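Acyl-coenzyme A oxidase 1 (Yarrowia lipolytica, PDB 5Y9D) catalyses the oxygen-dependent, FAD-linked oxidation of saturated acyl-CoAs to trans-2-enoyl-CoAs, releasing hydrogen peroxide in peroxisomal fatty acid beta-oxidation. Local coordinates at residues Pro685-Glu688 against Ser689-Pro693. Sequence-based numbering, arbitrary orientation.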
ATOM      1  N   PRO A 685     -12.866  23.369  17.862  1.00 29.73           N
ATOM      2  CA  PRO A 685     -12.095  24.605  18.130  1.00 30.97           C
ATOM      3  C   PRO A 685     -12.390  25.727  17.122  1.00 31.76           C
ATOM      4  O   PRO A 685     -12.116  26.864  17.395  1.00 34.05           O
ATOM      5  CB  PRO A 685     -10.614  24.167  17.973  1.00 28.71           C
ATOM      6  CG  PRO A 685     -10.624  22.672  17.783  1.00 29.40           C
ATOM      7  CD  PRO A 685     -12.022  22.234  17.456  1.00 29.73           C
ATOM      8  N   TYR A 686     -12.885  25.387  15.943  1.00 32.29           N
ATOM      9  CA  TYR A 686     -13.232  26.386  14.918  1.00 33.64           C
ATOM     10  C   TYR A 686     -14.753  26.677  14.929  1.00 34.05           C
ATOM     11  O   TYR A 686     -15.306  27.098  13.914  1.00 35.97           O
ATOM     12  CB  TYR A 686     -12.781  25.911  13.517  1.00 32.25           C
ATOM     13  CG  TYR A 686     -13.053  24.446  13.243  1.00 31.48           C
ATOM     14  CD1 TYR A 686     -12.134  23.459  13.596  1.00 31.89           C
ATOM     15  CD2 TYR A 686     -14.232  24.045  12.634  1.00 32.77           C
ATOM     16  CE1 TYR A 686     -12.391  22.110  13.343  1.00 31.34           C
ATOM     17  CE2 TYR A 686     -14.498  22.705  12.393  1.00 33.53           C
ATOM     18  CZ  TYR A 686     -13.582  21.745  12.753  1.00 31.30           C
ATOM     19  OH  TYR A 686     -13.879  20.429  12.519  1.00 33.96           O
ATOM     20  N   TYR A 687     -15.424  26.449  16.057  1.00 31.45           N
ATOM     21  CA  TYR A 687     -16.844  26.751  16.128  1.00 36.85           C
ATOM     22  C   TYR A 687     -17.138  28.231  15.849  1.00 38.53           C
ATOM     23  O   TYR A 687     -17.808  28.567  14.863  1.00 39.15           O
ATOM     24  CB  TYR A 687     -17.445  26.362  17.487  1.00 35.68           C
ATOM     25  CG  TYR A 687     -18.917  26.591  17.518  1.00 35.25           C
ATOM     26  CD1 TYR A 687     -19.755  25.912  16.645  1.00 34.93           C
ATOM     27  CD2 TYR A 687     -19.483  27.505  18.397  1.00 36.48           C
ATOM     28  CE1 TYR A 687     -21.123  26.137  16.647  1.00 36.31           C
ATOM     29  CE2 TYR A 687     -20.855  27.725  18.425  1.00 34.28           C
ATOM     30  CZ  TYR A 687     -21.674  27.040  17.553  1.00 35.74           C
ATOM     31  OH  TYR A 687     -23.035  27.267  17.570  1.00 35.09           O
ATOM     32  N   GLU A 688     -16.608  29.096  16.709  1.00 41.71           N
ATOM     33  CA  GLU A 688     -16.897  30.530  16.684  1.00 43.33           C
ATOM     34  C   GLU A 688     -16.358  31.204  15.446  1.00 42.55           C
ATOM     35  O   GLU A 688     -16.971  32.141  14.927  1.00 49.56           O
ATOM     36  CB  GLU A 688     -16.356  31.232  17.951  1.00 46.31           C
ATOM     37  CG  GLU A 688     -17.220  31.061  19.207  1.00 50.00           C
ATOM     38  CD  GLU A 688     -18.531  31.862  19.180  1.00 56.31           C
ATOM     39  OE1 GLU A 688     -18.571  32.991  19.727  1.00 67.06           O
ATOM     40  OE2 GLU A 688     -19.535  31.382  18.613  1.00 58.55           O
ATOM     41  N   SER A 689     -15.226  30.728  14.951  1.00 40.46           N
ATOM     42  CA  SER A 689     -14.592  31.363  13.804  1.00 38.72           C
ATOM     43  C   SER A 689     -15.090  30.851  12.417  1.00 40.42           C
ATOM     44  O   SER A 689     -15.068  31.610  11.430  1.00 40.56           O
ATOM     45  CB  SER A 689     -13.056  31.241  13.923  1.00 38.59           C
ATOM     46  OG  SER A 689     -12.565  29.922  13.670  1.00 36.93           O
ATOM     47  N   THR A 690     -15.521  29.588  12.335  1.00 37.47           N
ATOM     48  CA  THR A 690     -15.768  28.963  11.045  1.00 38.17           C
ATOM     49  C   THR A 690     -17.151  28.351  10.904  1.00 39.46           C
ATOM     50  O   THR A 690     -17.870  28.705   9.977  1.00 39.33           O
ATOM     51  CB  THR A 690     -14.724  27.882  10.714  1.00 37.05           C
ATOM     52  OG1 THR A 690     -13.422  28.350  11.063  1.00 38.39           O
ATOM     53  CG2 THR A 690     -14.748  27.573   9.237  1.00 35.67           C
ATOM     54  N   LEU A 691     -17.500  27.412  11.789  1.00 40.50           N
ATOM     55  CA  LEU A 691     -18.775  26.651  11.672  1.00 38.03           C
ATOM     56  C   LEU A 691     -20.062  27.457  11.992  1.00 35.82           C
ATOM     57  O   LEU A 691     -20.979  27.519  11.180  1.00 34.65           O
ATOM     58  CB  LEU A 691     -18.722  25.387  12.539  1.00 37.63           C
ATOM     59  CG  LEU A 691     -19.957  24.497  12.474  1.00 37.89           C
ATOM     60  CD1 LEU A 691     -20.331  24.232  11.024  1.00 38.77           C
ATOM     61  CD2 LEU A 691     -19.734  23.198  13.224  1.00 38.63           C
ATOM     62  N   LYS A 692     -20.141  28.052  13.172  1.00 38.04           N
ATOM     63  CA  LYS A 692     -21.260  28.959  13.479  1.00 41.77           C
ATOM     64  C   LYS A 692     -21.430  30.067  12.416  1.00 40.46           C
ATOM     65  O   LYS A 692     -22.484  30.162  11.796  1.00 37.43           O
ATOM     66  CB  LYS A 692     -21.134  29.518  14.896  1.00 44.57           C
ATOM     67  CG  LYS A 692     -22.132  30.598  15.289  1.00 51.89           C
ATOM     68  CD  LYS A 692     -22.376  30.600  16.808  1.00 56.77           C
ATOM     69  CE  LYS A 692     -22.441  31.995  17.434  1.00 61.19           C
ATOM     70  NZ  LYS A 692     -23.804  32.439  17.841  1.00 61.22           N
ATOM     71  N   PRO A 693     -20.388  30.869  12.156  1.00 42.84           N
ATOM     72  CA  PRO A 693     -20.597  31.892  11.113  1.00 46.72           C
ATOM     73  C   PRO A 693     -21.190  31.347   9.795  1.00 43.51           C
ATOM     74  O   PRO A 693     -22.097  31.940   9.242  1.00 49.07           O
ATOM     75  CB  PRO A 693     -19.186  32.488  10.912  1.00 46.83           C
ATOM     76  CG  PRO A 693     -18.544  32.327  12.251  1.00 47.54           C
ATOM     77  CD  PRO A 693     -19.095  31.041  12.838  1.00 45.81           C
TER
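With CG anti to the backbone N (chi1 -176°), the ring of Y687 is swung beside its own carbonyl carbon, where K692, whose chain also leaves anti to its N (chi1 173°), lays its methylenes across it. The setting is the first turn of helix 687-695, a short helix in the C-terminal tail that packs on the second subunit. K692 CB makes a CH-pi contact over one face of the ring, 3.9 Å from the centroid of Y687. Farther out, CD of K692 approaches OH of Y687 at 3.5 Å. A lysine suits this place because its aliphatic chain can cover an aromatic face; here its methylenes also run alongside the carboxylate of E688, CE of K692 lying 3.2 Å from OE2 of E688, while NZ of K692 carries on past it to 4.5 Å from OE2, beyond a salt bridge. Were Y687 replaced by an alanine, the methylenes of K692 would probably lose the face they rest on, and H245 of the second subunit its ring partner.

The backbone opens with a wide pi-type turn. Y686, at the N-cap position, offers its carbonyl O to two donors: L691 N, at 3.1 Å and in the carbonyl plane, and T690 N, from above that plane. The phenol OH of Y686 is hydrogen-bonded to R127 of the second subunit, a task for which tyrosine combines a long reach with a polar end. P693 has no N-H to donate and the helix kinks there, its ring lying against the carbonyl of E688. Short hydroxyl side chains suit the wide turn at S689 and T690: OG of S689 and OG1 of T690 share a hydrogen bond of 3.2 Å, and OG1 of T690 also rests 3.5 Å from CB of Y686.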